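Local coordinates for protein Ika8 (PDB 6G6O) that is a computationally designed eight-bladed beta-propeller assembled from WD40-type repeats, a synthetic scaffold for which no natural function is recognised, at residues G5-S10 with T316-Y321; S16-L21 with E297-Q302; D274-V279 with D290-Q295. All blocks are in the same frame, centred on the assembly; numbering follows the deposited sequence.

Contact 1. Residues G5-S10 with T316-Y321; sequences GQELVS and TVKVWY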
ATOM      1  N   GLY A   5      -0.553   2.118  26.308  1.00 31.68           N
ATOM      2  CA  GLY A   5      -0.270   1.449  25.052  1.00 31.10           C
ATOM      3  C   GLY A   5      -1.243   0.326  24.749  1.00 34.78           C
ATOM      4  O   GLY A   5      -0.844  -0.824  24.571  1.00 25.55           O
ATOM      5  N   GLN A   6      -2.525   0.668  24.686  1.00 37.30           N
ATOM      6  CA  GLN A   6      -3.584  -0.313  24.478  1.00 34.02           C
ATOM      7  C   GLN A   6      -4.416   0.114  23.271  1.00 35.39           C
ATOM      8  O   GLN A   6      -4.008   0.948  22.453  1.00 37.60           O
ATOM      9  CB  GLN A   6      -4.440  -0.450  25.741  1.00 42.53           C
ATOM     10  CG  GLN A   6      -3.644  -0.583  27.023  1.00 35.73           C
ATOM     11  CD  GLN A   6      -3.279  -2.016  27.328  1.00 34.30           C
ATOM     12  OE1 GLN A   6      -4.084  -2.928  27.136  1.00 33.43           O
ATOM     13  NE2 GLN A   6      -2.060  -2.228  27.808  1.00 43.84           N
ATOM     14  N   GLU A   7      -5.610  -0.460  23.152  1.00 28.87           N
ATOM     15  CA  GLU A   7      -6.548  -0.046  22.121  1.00 28.64           C
ATOM     16  C   GLU A   7      -7.223   1.257  22.522  1.00 28.11           C
ATOM     17  O   GLU A   7      -7.579   1.456  23.686  1.00 38.47           O
ATOM     18  CB  GLU A   7      -7.598  -1.132  21.880  1.00 32.06           C
ATOM     19  CG  GLU A   7      -7.144  -2.230  20.933  1.00 27.41           C
ATOM     20  CD  GLU A   7      -8.040  -3.453  20.977  1.00 22.38           C
ATOM     21  OE1 GLU A   7      -7.537  -4.546  21.310  1.00 34.70           O
ATOM     22  OE2 GLU A   7      -9.245  -3.325  20.678  1.00 30.45           O
ATOM     23  N   LEU A   8      -7.390   2.152  21.549  1.00 28.82           N
ATOM     24  CA  LEU A   8      -8.029   3.436  21.806  1.00 28.12           C
ATOM     25  C   LEU A   8      -9.547   3.352  21.708  1.00 30.62           C
ATOM     26  O   LEU A   8     -10.253   3.951  22.526  1.00 34.33           O
ATOM     27  CB  LEU A   8      -7.502   4.493  20.833  1.00 27.08           C
ATOM     28  CG  LEU A   8      -6.072   4.987  21.065  1.00 27.75           C
ATOM     29  CD1 LEU A   8      -5.689   6.026  20.023  1.00 28.00           C
ATOM     30  CD2 LEU A   8      -5.917   5.553  22.469  1.00 29.62           C
ATOM     31  N   VAL A   9     -10.062   2.616  20.721  1.00 27.34           N
ATOM     32  CA  VAL A   9     -11.495   2.453  20.522  1.00 27.46           C
ATOM     33  C   VAL A   9     -11.771   1.042  20.027  1.00 24.20           C
ATOM     34  O   VAL A   9     -10.875   0.329  19.569  1.00 28.80           O
ATOM     35  CB  VAL A   9     -12.074   3.481  19.527  1.00 26.71           C
ATOM     36  CG1 VAL A   9     -12.329   4.808  20.219  1.00 33.57           C
ATOM     37  CG2 VAL A   9     -11.132   3.659  18.348  1.00 29.63           C
ATOM     38  N   SER A  10     -13.036   0.645  20.123  1.00 30.89           N
ATOM     39  CA  SER A  10     -13.501  -0.656  19.658  1.00 31.22           C
ATOM     40  C   SER A  10     -14.407  -0.450  18.451  1.00 32.97           C
ATOM     41  O   SER A  10     -15.458   0.191  18.564  1.00 31.32           O
ATOM     42  CB  SER A  10     -14.239  -1.401  20.771  1.00 24.51           C
ATOM     43  OG  SER A  10     -14.916  -2.535  20.263  1.00 26.55           O
ATOM     44  N   THR A 316     -11.998  -8.053  11.446  1.00 16.41           N
ATOM     45  CA  THR A 316     -11.827  -7.185  12.600  1.00 18.95           C
ATOM     46  C   THR A 316     -10.936  -6.002  12.246  1.00 20.93           C
ATOM     47  O   THR A 316      -9.890  -6.166  11.610  1.00 15.55           O
ATOM     48  CB  THR A 316     -11.226  -7.959  13.774  1.00 13.45           C
ATOM     49  OG1 THR A 316      -9.956  -8.500  13.394  1.00 17.60           O
ATOM     50  CG2 THR A 316     -12.149  -9.089  14.198  1.00 11.77           C
ATOM     51  N   VAL A 317     -11.360  -4.808  12.651  1.00 18.52           N
ATOM     52  CA  VAL A 317     -10.561  -3.595  12.548  1.00 19.18           C
ATOM     53  C   VAL A 317     -10.278  -3.114  13.962  1.00 20.35           C
ATOM     54  O   VAL A 317     -11.203  -2.985  14.773  1.00 21.05           O
ATOM     55  CB  VAL A 317     -11.275  -2.504  11.728  1.00 15.39           C
ATOM     56  CG1 VAL A 317     -10.348  -1.325  11.493  1.00 15.98           C
ATOM     57  CG2 VAL A 317     -11.771  -3.070  10.410  1.00 14.35           C
ATOM     58  N   LYS A 318      -9.007  -2.861  14.260  1.00 20.90           N
ATOM     59  CA  LYS A 318      -8.596  -2.459  15.596  1.00 20.12           C
ATOM     60  C   LYS A 318      -7.700  -1.232  15.520  1.00 23.81           C
ATOM     61  O   LYS A 318      -6.958  -1.039  14.553  1.00 20.13           O
ATOM     62  CB  LYS A 318      -7.876  -3.602  16.325  1.00 16.01           C
ATOM     63  CG  LYS A 318      -8.783  -4.786  16.638  1.00 19.67           C
ATOM     64  CD  LYS A 318      -8.056  -5.865  17.415  1.00 19.66           C
ATOM     65  CE  LYS A 318      -8.994  -7.003  17.779  1.00 20.40           C
ATOM     66  NZ  LYS A 318      -8.283  -8.098  18.493  1.00 23.71           N
ATOM     67  N   VAL A 319      -7.788  -0.401  16.556  1.00 21.04           N
ATOM     68  CA  VAL A 319      -7.039   0.847  16.651  1.00 20.69           C
ATOM     69  C   VAL A 319      -6.185   0.783  17.908  1.00 23.88           C
ATOM     70  O   VAL A 319      -6.718   0.705  19.021  1.00 24.78           O
ATOM     71  CB  VAL A 319      -7.972   2.068  16.682  1.00 20.85           C
ATOM     72  CG1 VAL A 319      -7.172   3.341  16.897  1.00 23.73           C
ATOM     73  CG2 VAL A 319      -8.782   2.148  15.400  1.00 20.74           C
ATOM     74  N   TRP A 320      -4.868   0.815  17.730  1.00 25.04           N
ATOM     75  CA  TRP A 320      -3.908   0.709  18.817  1.00 22.93           C
ATOM     76  C   TRP A 320      -3.258   2.060  19.082  1.00 25.99           C
ATOM     77  O   TRP A 320      -3.242   2.947  18.225  1.00 29.68           O
ATOM     78  CB  TRP A 320      -2.825  -0.326  18.493  1.00 25.20           C
ATOM     79  CG  TRP A 320      -3.337  -1.534  17.773  1.00 33.36           C
ATOM     80  CD1 TRP A 320      -3.391  -1.722  16.422  1.00 29.93           C
ATOM     81  CD2 TRP A 320      -3.847  -2.735  18.364  1.00 41.58           C
ATOM     82  NE1 TRP A 320      -3.916  -2.957  16.136  1.00 28.61           N
ATOM     83  CE2 TRP A 320      -4.202  -3.600  17.311  1.00 30.64           C
ATOM     84  CE3 TRP A 320      -4.042  -3.159  19.682  1.00 41.06           C
ATOM     85  CZ2 TRP A 320      -4.740  -4.864  17.535  1.00 30.56           C
ATOM     86  CZ3 TRP A 320      -4.580  -4.413  19.901  1.00 39.59           C
ATOM     87  CH2 TRP A 320      -4.922  -5.250  18.834  1.00 32.76           C
ATOM     88  N   TYR A 321      -2.715   2.206  20.289  1.00 28.65           N
ATOM     89  CA  TYR A 321      -1.958   3.388  20.673  1.00 26.90           C
ATOM     90  C   TYR A 321      -0.530   2.992  21.018  1.00 33.87           C
ATOM     91  O   TYR A 321      -0.302   2.001  21.716  1.00 35.92           O
ATOM     92  CB  TYR A 321      -2.586   4.106  21.872  1.00 35.37           C
ATOM     93  CG  TYR A 321      -1.682   5.165  22.462  1.00 38.55           C
ATOM     94  CD1 TYR A 321      -1.459   6.363  21.797  1.00 43.60           C
ATOM     95  CD2 TYR A 321      -1.033   4.959  23.673  1.00 42.24           C
ATOM     96  CE1 TYR A 321      -0.627   7.332  22.324  1.00 40.67           C
ATOM     97  CE2 TYR A 321      -0.196   5.922  24.209  1.00 40.08           C
ATOM     98  CZ  TYR A 321       0.002   7.105  23.530  1.00 40.78           C
ATOM     99  OH  TYR A 321       0.832   8.066  24.058  1.00 52.06           O
TER
HETATM  100  O   HOH W   1     -10.006  -1.666  18.439  1.00 21.02           O
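With CG anti to the carbonyl carbon in both (chi1 -83° in Glu7, -38° in Trp320), and the glutamate chain extended beyond it, Glu7 and Trp320 lie side by side. The contact illustrates the "velcro" closure of a beta-propeller: strand 7-10, from the N-terminus, becomes the outer strand of a blade whose other three strands lie near the C-terminus, and it pairs antiparallel with strand 317-321. The CB atoms of Glu7 and Trp320 diverge, yet their ends converge. Glu7 CG lies 3.5 Å from Trp320 CZ3 and Glu7 OE1 3.3 Å from the same carbon, with carboxylate and ring planes 75° apart. Lys318 CB lies over one face of the indole, and Trp320 NE1 is hydrogen-bonded to Ser310 of the adjoining strand. An alanine in place of Trp320 would probably leave the Glu7 chain without its aromatic neighbour and Ser310 without its NE1 partner.

Two backbone bonds secure the edge: Tyr321 N donates to Gln6 O at 2.8 Å, and Leu8 N to Val319 O at 3.0 Å. Apolar side chains pack alongside: Leu8 CD2 touches Tyr321 CB at 3.7 Å, while Val9 lies beside Val319 and points the same way, Val9 CG2 reaching Val319 CB at 3.9 Å. A water bridges the two segments, donating to Val9 O, accepting from Val319 N, and donating to Glu7 OE2 across 2.9 Å.

Contact 2. Residues S16-L21 with E297-Q302; sequences SAITAL and EVTALQ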
ATOM      1  N   SER A  16     -16.640  -9.759   6.463  1.00 22.85           N
ATOM      2  CA  SER A  16     -15.733 -10.506   5.605  1.00 18.56           C
ATOM      3  C   SER A  16     -14.341  -9.908   5.737  1.00 16.15           C
ATOM      4  O   SER A  16     -14.153  -8.855   6.353  1.00 17.67           O
ATOM      5  CB  SER A  16     -16.203 -10.501   4.147  1.00 21.16           C
ATOM      6  OG  SER A  16     -16.102  -9.208   3.581  1.00 24.31           O
ATOM      7  N   ALA A  17     -13.367 -10.592   5.136  1.00 19.06           N
ATOM      8  CA  ALA A  17     -11.964 -10.232   5.289  1.00 16.22           C
ATOM      9  C   ALA A  17     -11.722  -8.773   4.928  1.00 13.70           C
ATOM     10  O   ALA A  17     -12.312  -8.243   3.984  1.00 16.23           O
ATOM     11  CB  ALA A  17     -11.092 -11.135   4.414  1.00 15.35           C
ATOM     12  N   ILE A  18     -10.854  -8.124   5.696  1.00 12.27           N
ATOM     13  CA  ILE A  18     -10.432  -6.762   5.388  1.00 17.45           C
ATOM     14  C   ILE A  18      -9.442  -6.830   4.234  1.00 12.27           C
ATOM     15  O   ILE A  18      -8.432  -7.537   4.309  1.00 14.30           O
ATOM     16  CB  ILE A  18      -9.811  -6.075   6.612  1.00 13.36           C
ATOM     17  CG1 ILE A  18     -10.792  -6.073   7.782  1.00  9.23           C
ATOM     18  CG2 ILE A  18      -9.399  -4.649   6.268  1.00 15.23           C
ATOM     19  CD1 ILE A  18     -12.080  -5.359   7.488  1.00  9.18           C
ATOM     20  N   THR A  19      -9.736  -6.104   3.159  1.00 20.29           N
ATOM     21  CA  THR A  19      -8.898  -6.116   1.971  1.00 16.64           C
ATOM     22  C   THR A  19      -8.300  -4.760   1.632  1.00 14.41           C
ATOM     23  O   THR A  19      -7.440  -4.691   0.747  1.00 24.25           O
ATOM     24  CB  THR A  19      -9.697  -6.626   0.763  1.00 11.32           C
ATOM     25  OG1 THR A  19     -10.856  -5.806   0.577  1.00 16.30           O
ATOM     26  CG2 THR A  19     -10.136  -8.063   0.977  1.00 13.42           C
ATOM     27  N   ALA A  20      -8.717  -3.690   2.303  1.00 15.92           N
ATOM     28  CA  ALA A  20      -8.176  -2.363   2.047  1.00 11.63           C
ATOM     29  C   ALA A  20      -8.381  -1.510   3.288  1.00 11.30           C
ATOM     30  O   ALA A  20      -9.399  -1.638   3.971  1.00 16.78           O
ATOM     31  CB  ALA A  20      -8.844  -1.714   0.831  1.00 14.49           C
ATOM     32  N   LEU A  21      -7.414  -0.641   3.570  1.00 16.29           N
ATOM     33  CA  LEU A  21      -7.440   0.161   4.786  1.00 17.04           C
ATOM     34  C   LEU A  21      -6.793   1.508   4.511  1.00 13.97           C
ATOM     35  O   LEU A  21      -5.698   1.569   3.946  1.00 23.07           O
ATOM     36  CB  LEU A  21      -6.713  -0.559   5.929  1.00 23.94           C
ATOM     37  CG  LEU A  21      -6.863  -0.029   7.356  1.00 20.78           C
ATOM     38  CD1 LEU A  21      -8.307  -0.115   7.821  1.00 18.81           C
ATOM     39  CD2 LEU A  21      -5.949  -0.798   8.295  1.00 12.97           C
ATOM     40  N   GLU A 297      -5.002 -13.557  10.064  1.00 19.63           N
ATOM     41  CA  GLU A 297      -3.884 -12.904   9.396  1.00 13.30           C
ATOM     42  C   GLU A 297      -4.108 -11.402   9.282  1.00 13.63           C
ATOM     43  O   GLU A 297      -5.165 -10.950   8.835  1.00 17.65           O
ATOM     44  CB  GLU A 297      -3.690 -13.514   8.008  1.00 20.80           C
ATOM     45  CG  GLU A 297      -3.028 -12.593   6.999  1.00 15.82           C
ATOM     46  CD  GLU A 297      -2.976 -13.200   5.612  1.00 12.82           C
ATOM     47  OE1 GLU A 297      -2.666 -14.404   5.501  1.00 11.92           O
ATOM     48  OE2 GLU A 297      -3.247 -12.474   4.634  1.00 15.11           O
ATOM     49  N   VAL A 298      -3.107 -10.630   9.703  1.00 12.40           N
ATOM     50  CA  VAL A 298      -3.147  -9.184   9.524  1.00 13.33           C
ATOM     51  C   VAL A 298      -2.951  -8.877   8.045  1.00 16.40           C
ATOM     52  O   VAL A 298      -1.918  -9.218   7.458  1.00 14.16           O
ATOM     53  CB  VAL A 298      -2.082  -8.495  10.385  1.00 10.70           C
ATOM     54  CG1 VAL A 298      -2.195  -6.985  10.260  1.00 17.15           C
ATOM     55  CG2 VAL A 298      -2.216  -8.924  11.839  1.00 17.34           C
ATOM     56  N   THR A 299      -3.949  -8.238   7.432  1.00 19.00           N
ATOM     57  CA  THR A 299      -3.945  -8.002   5.996  1.00 16.95           C
ATOM     58  C   THR A 299      -3.669  -6.560   5.606  1.00 14.28           C
ATOM     59  O   THR A 299      -3.345  -6.307   4.441  1.00 24.52           O
ATOM     60  CB  THR A 299      -5.287  -8.420   5.381  1.00 10.33           C
ATOM     61  OG1 THR A 299      -6.301  -7.484   5.764  1.00 17.36           O
ATOM     62  CG2 THR A 299      -5.678  -9.804   5.862  1.00 16.36           C
ATOM     63  N   ALA A 300      -3.790  -5.617   6.535  1.00 17.54           N
ATOM     64  CA  ALA A 300      -3.541  -4.218   6.229  1.00 12.73           C
ATOM     65  C   ALA A 300      -3.159  -3.496   7.510  1.00 15.67           C
ATOM     66  O   ALA A 300      -3.678  -3.810   8.584  1.00 23.14           O
ATOM     67  CB  ALA A 300      -4.766  -3.561   5.586  1.00 14.02           C
ATOM     68  N   LEU A 301      -2.250  -2.535   7.387  1.00 17.82           N
ATOM     69  CA  LEU A 301      -1.798  -1.726   8.507  1.00 17.62           C
ATOM     70  C   LEU A 301      -1.778  -0.262   8.094  1.00 22.67           C
ATOM     71  O   LEU A 301      -1.396   0.069   6.968  1.00 24.96           O
ATOM     72  CB  LEU A 301      -0.399  -2.150   8.979  1.00 18.59           C
ATOM     73  CG  LEU A 301      -0.283  -3.393   9.865  1.00 17.40           C
ATOM     74  CD1 LEU A 301       1.178  -3.755  10.075  1.00 12.70           C
ATOM     75  CD2 LEU A 301      -0.975  -3.171  11.197  1.00 17.98           C
ATOM     76  N   GLN A 302      -2.200   0.609   9.007  1.00 21.98           N
ATOM     77  CA  GLN A 302      -2.113   2.050   8.816  1.00 17.63           C
ATOM     78  C   GLN A 302      -1.562   2.660  10.094  1.00 20.36           C
ATOM     79  O   GLN A 302      -2.006   2.314  11.193  1.00 24.32           O
ATOM     80  CB  GLN A 302      -3.474   2.657   8.464  1.00 20.96           C
ATOM     81  CG  GLN A 302      -3.938   2.368   7.040  1.00 20.94           C
ATOM     82  CD  GLN A 302      -3.066   3.028   5.983  1.00 19.48           C
ATOM     83  OE1 GLN A 302      -2.578   4.142   6.166  1.00 16.48           O
ATOM     84  NE2 GLN A 302      -2.872   2.336   4.867  1.00 23.60           N
TER
HETATM   85  O   HOH W   2      -3.552  -0.178   4.325  1.00 25.30           O
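Strands 18-21 and 298-302 run almost parallel, 13° apart with axes 6.3 Å from each other at closest approach; Ile18 lies opposite Thr299 and Leu21 opposite Ala300, and the two strands are not paired in a sheet. The polar link is made by Thr299, whose OG1 sits between the backbone N and the carbonyl carbon (chi1 72°), the crowded position, and from there donates to Ile18 O at 2.6 Å. The hydroxyl approaches from above the plane of that carbonyl, 41° out of it.

These are the innermost strands of two neighbouring propeller blades, side by side around the central channel, and the contact shows how blades of a WD40-type ring meet near the axis. Each strand carries a classic beta bulge: Thr19 and Ala20 are together opposite Gly31, and Thr299 and Ala300 likewise share one glycine of strand 307-312. A backbone hydrogen bond between Ile18 and Ala312 adds a second tie between the blades.

Next to the threonine the contact is apolar, and it becomes polar again at Gln302. Leu21 CB presses on Ala300 CB at 3.6 Å. Leu21 CG, anti to its backbone N, lies 3.8 Å from Gln302 CG, and the two side chains run antiparallel past one another. A bend at chi2 brings Gln302 CD near Leu21 O. There a water accepts from Gln302 NE2 at 2.7 Å and donates to Leu21 O at 2.8 Å, with a further, weak bond to Leu301 O.

Contact 3. Residues D274-V279 with D290-Q295; sequences DGTIKV and DHDGHQ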
ATOM      1  N   ASP A 274      -0.515 -15.033  11.514  1.00 25.09           N
ATOM      2  CA  ASP A 274      -1.190 -15.586  12.679  1.00 21.68           C
ATOM      3  C   ASP A 274      -1.899 -14.525  13.506  1.00 20.36           C
ATOM      4  O   ASP A 274      -2.498 -14.855  14.533  1.00 18.91           O
ATOM      5  CB  ASP A 274      -0.197 -16.364  13.554  1.00 24.28           C
ATOM      6  CG  ASP A 274       0.925 -15.495  14.095  1.00 24.77           C
ATOM      7  OD1 ASP A 274       0.991 -14.297  13.749  1.00 28.61           O
ATOM      8  OD2 ASP A 274       1.749 -16.019  14.873  1.00 24.32           O
ATOM      9  N   GLY A 275      -1.847 -13.263  13.085  1.00 18.12           N
ATOM     10  CA  GLY A 275      -2.529 -12.187  13.767  1.00 16.92           C
ATOM     11  C   GLY A 275      -1.674 -11.393  14.728  1.00 13.86           C
ATOM     12  O   GLY A 275      -2.114 -10.331  15.186  1.00 19.56           O
ATOM     13  N   THR A 276      -0.477 -11.872  15.049  1.00 20.02           N
ATOM     14  CA  THR A 276       0.394 -11.147  15.961  1.00 19.26           C
ATOM     15  C   THR A 276       0.839  -9.828  15.341  1.00 24.31           C
ATOM     16  O   THR A 276       1.047  -9.721  14.129  1.00 21.14           O
ATOM     17  CB  THR A 276       1.615 -11.991  16.322  1.00 20.79           C
ATOM     18  OG1 THR A 276       2.355 -12.296  15.133  1.00 27.09           O
ATOM     19  CG2 THR A 276       1.186 -13.287  16.989  1.00 25.81           C
ATOM     20  N   ILE A 277       0.973  -8.812  16.188  1.00 20.40           N
ATOM     21  CA  ILE A 277       1.400  -7.484  15.769  1.00 22.50           C
ATOM     22  C   ILE A 277       2.497  -7.024  16.717  1.00 28.42           C
ATOM     23  O   ILE A 277       2.256  -6.864  17.919  1.00 31.33           O
ATOM     24  CB  ILE A 277       0.238  -6.479  15.752  1.00 19.71           C
ATOM     25  CG1 ILE A 277      -0.710  -6.788  14.594  1.00 15.42           C
ATOM     26  CG2 ILE A 277       0.766  -5.058  15.641  1.00 21.29           C
ATOM     27  CD1 ILE A 277      -1.816  -5.784  14.432  1.00 18.25           C
ATOM     28  N   LYS A 278       3.695  -6.817  16.181  1.00 25.83           N
ATOM     29  CA  LYS A 278       4.838  -6.361  16.954  1.00 21.01           C
ATOM     30  C   LYS A 278       5.217  -4.947  16.538  1.00 23.17           C
ATOM     31  O   LYS A 278       4.989  -4.534  15.398  1.00 22.54           O
ATOM     32  CB  LYS A 278       6.033  -7.300  16.774  1.00 23.94           C
ATOM     33  CG  LYS A 278       5.759  -8.732  17.193  1.00 18.29           C
ATOM     34  CD  LYS A 278       7.020  -9.578  17.133  1.00 20.91           C
ATOM     35  CE  LYS A 278       6.728 -11.022  17.503  1.00 32.76           C
ATOM     36  NZ  LYS A 278       7.965 -11.849  17.546  1.00 37.53           N
ATOM     37  N   VAL A 279       5.792  -4.204  17.481  1.00 22.91           N
ATOM     38  CA  VAL A 279       6.150  -2.805  17.277  1.00 20.67           C
ATOM     39  C   VAL A 279       7.556  -2.596  17.822  1.00 26.09           C
ATOM     40  O   VAL A 279       7.805  -2.837  19.007  1.00 33.88           O
ATOM     41  CB  VAL A 279       5.163  -1.848  17.967  1.00 25.11           C
ATOM     42  CG1 VAL A 279       5.659  -0.418  17.875  1.00 21.65           C
ATOM     43  CG2 VAL A 279       3.775  -1.978  17.355  1.00 24.75           C
ATOM     44  N   ASP A 290       4.449  -6.033  21.703  1.00 44.99           N
ATOM     45  CA  ASP A 290       4.042  -7.205  20.942  1.00 41.14           C
ATOM     46  C   ASP A 290       2.674  -7.631  21.444  1.00 45.09           C
ATOM     47  O   ASP A 290       2.438  -7.679  22.656  1.00 53.33           O
ATOM     48  CB  ASP A 290       5.057  -8.354  21.062  1.00 48.31           C
ATOM     49  CG  ASP A 290       4.900  -9.152  22.345  1.00 48.66           C
ATOM     50  OD1 ASP A 290       4.076 -10.091  22.370  1.00 42.58           O
ATOM     51  OD2 ASP A 290       5.607  -8.842  23.327  1.00 47.67           O
ATOM     52  N   HIS A 291       1.767  -7.915  20.517  1.00 45.16           N
ATOM     53  CA  HIS A 291       0.421  -8.311  20.893  1.00 39.08           C
ATOM     54  C   HIS A 291      -0.135  -9.274  19.858  1.00 38.47           C
ATOM     55  O   HIS A 291       0.143  -9.146  18.663  1.00 31.77           O
ATOM     56  CB  HIS A 291      -0.511  -7.101  21.027  1.00 31.31           C
ATOM     57  CG  HIS A 291      -1.902  -7.462  21.445  1.00 47.72           C
ATOM     58  ND1 HIS A 291      -3.018  -7.062  20.744  1.00 44.61           N
ATOM     59  CD2 HIS A 291      -2.356  -8.198  22.488  1.00 45.06           C
ATOM     60  CE1 HIS A 291      -4.101  -7.531  21.339  1.00 42.55           C
ATOM     61  NE2 HIS A 291      -3.727  -8.224  22.399  1.00 36.41           N
ATOM     62  N   ASP A 292      -0.910 -10.247  20.333  1.00 40.11           N
ATOM     63  CA  ASP A 292      -1.753 -11.055  19.458  1.00 34.94           C
ATOM     64  C   ASP A 292      -2.938 -10.177  19.073  1.00 31.96           C
ATOM     65  O   ASP A 292      -4.031 -10.254  19.642  1.00 36.99           O
ATOM     66  CB  ASP A 292      -2.180 -12.340  20.153  1.00 37.19           C
ATOM     67  CG  ASP A 292      -1.000 -13.188  20.581  1.00 32.69           C
ATOM     68  OD1 ASP A 292      -0.073 -12.640  21.215  1.00 36.92           O
ATOM     69  OD2 ASP A 292      -0.996 -14.402  20.288  1.00 34.62           O
ATOM     70  N   GLY A 293      -2.695  -9.302  18.095  1.00 30.70           N
ATOM     71  CA  GLY A 293      -3.675  -8.282  17.762  1.00 21.39           C
ATOM     72  C   GLY A 293      -4.984  -8.862  17.263  1.00 20.64           C
ATOM     73  O   GLY A 293      -6.063  -8.488  17.728  1.00 29.95           O
ATOM     74  N   HIS A 294      -4.907  -9.783  16.310  1.00 18.35           N
ATOM     75  CA  HIS A 294      -6.091 -10.382  15.725  1.00 16.21           C
ATOM     76  C   HIS A 294      -5.983 -11.898  15.796  1.00 17.91           C
ATOM     77  O   HIS A 294      -4.892 -12.458  15.939  1.00 21.97           O
ATOM     78  CB  HIS A 294      -6.285  -9.934  14.271  1.00 17.63           C
ATOM     79  CG  HIS A 294      -6.349  -8.448  14.098  1.00 14.20           C
ATOM     80  ND1 HIS A 294      -7.524  -7.778  13.839  1.00 14.51           N
ATOM     81  CD2 HIS A 294      -5.380  -7.503  14.142  1.00 11.69           C
ATOM     82  CE1 HIS A 294      -7.278  -6.485  13.732  1.00 11.55           C
ATOM     83  NE2 HIS A 294      -5.985  -6.291  13.912  1.00 11.28           N
ATOM     84  N   GLN A 295      -7.136 -12.556  15.708  1.00 25.44           N
ATOM     85  CA  GLN A 295      -7.188 -14.009  15.622  1.00 24.84           C
ATOM     86  C   GLN A 295      -6.993 -14.518  14.202  1.00 23.69           C
ATOM     87  O   GLN A 295      -7.081 -15.730  13.982  1.00 22.76           O
ATOM     88  CB  GLN A 295      -8.521 -14.534  16.157  1.00 30.06           C
ATOM     89  CG  GLN A 295      -8.900 -14.044  17.540  1.00 32.87           C
ATOM     90  CD  GLN A 295     -10.297 -14.484  17.929  1.00 32.69           C
ATOM     91  OE1 GLN A 295     -10.822 -15.461  17.393  1.00 27.60           O
ATOM     92  NE2 GLN A 295     -10.909 -13.760  18.858  1.00 45.48           N
TER
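Ile277, paired with His291 across the hairpin of strands 276-281 and 287-292, can be followed outward atom by atom. Its CB lies 3.9 Å from His291 O. CG1, set anti to the carbonyl carbon, packs on Val298 of the next blade, and CD1, carried onward by an extended chi2 of -175°, ends in the plane of the His294 imidazole, at the ring edge, 4.0 Å from His294 CD2.

Between the strands, the two backbones grip each other in both directions: Ile277 N donates to His291 O at 2.6 Å, and His291 N donates to Ile277 O at 2.8 Å. Farther on, His294 N makes a nearly straight bond of 3.1 Å to Gly275 O, extending the grip into the loop. A side chain on Gly275 would run into His294 O, and its phi of 97° also suits a residue without CB. Before it, Asp274 OD1 takes two donors, Thr276 N in an Asx turn and Thr276 OG1, the latter 2.8 Å away; the same hydroxyl is also bonded to His254.

The His294 ring itself is hydrogen-bonded through NE2 to Ser310, which Trp320 also holds, and through ND1 to Thr316. This network, with Thr316 between Asp314 and His294, is consistent with the Asp-His-Ser/Thr-Trp tetrad of WD40 repeats.

Overall arrangement
The three contacts sample one region of the ring at different radii. Contact 2 lies innermost, its centre about 11 Å from the centre of the chain, and joins separate blades through one threonine bond, leucine-alanine packing and a water. Contacts 1 and 3 lie farther out, their centres about 21 and 19 Å from the centre of the chain, with more exposed residues, and rely on antiparallel backbone bonding within a blade. Contacts 1 and 2 share a sheet, 317-321 and 298-303 being strands of the closing blade. Contact 3 belongs to the preceding blade but meets contact 1 directly: Lys318 NZ reaches Gly293 O, and the Trp320 and His291 rings meet. Val317 on Ile18 joins contacts 1 and 2.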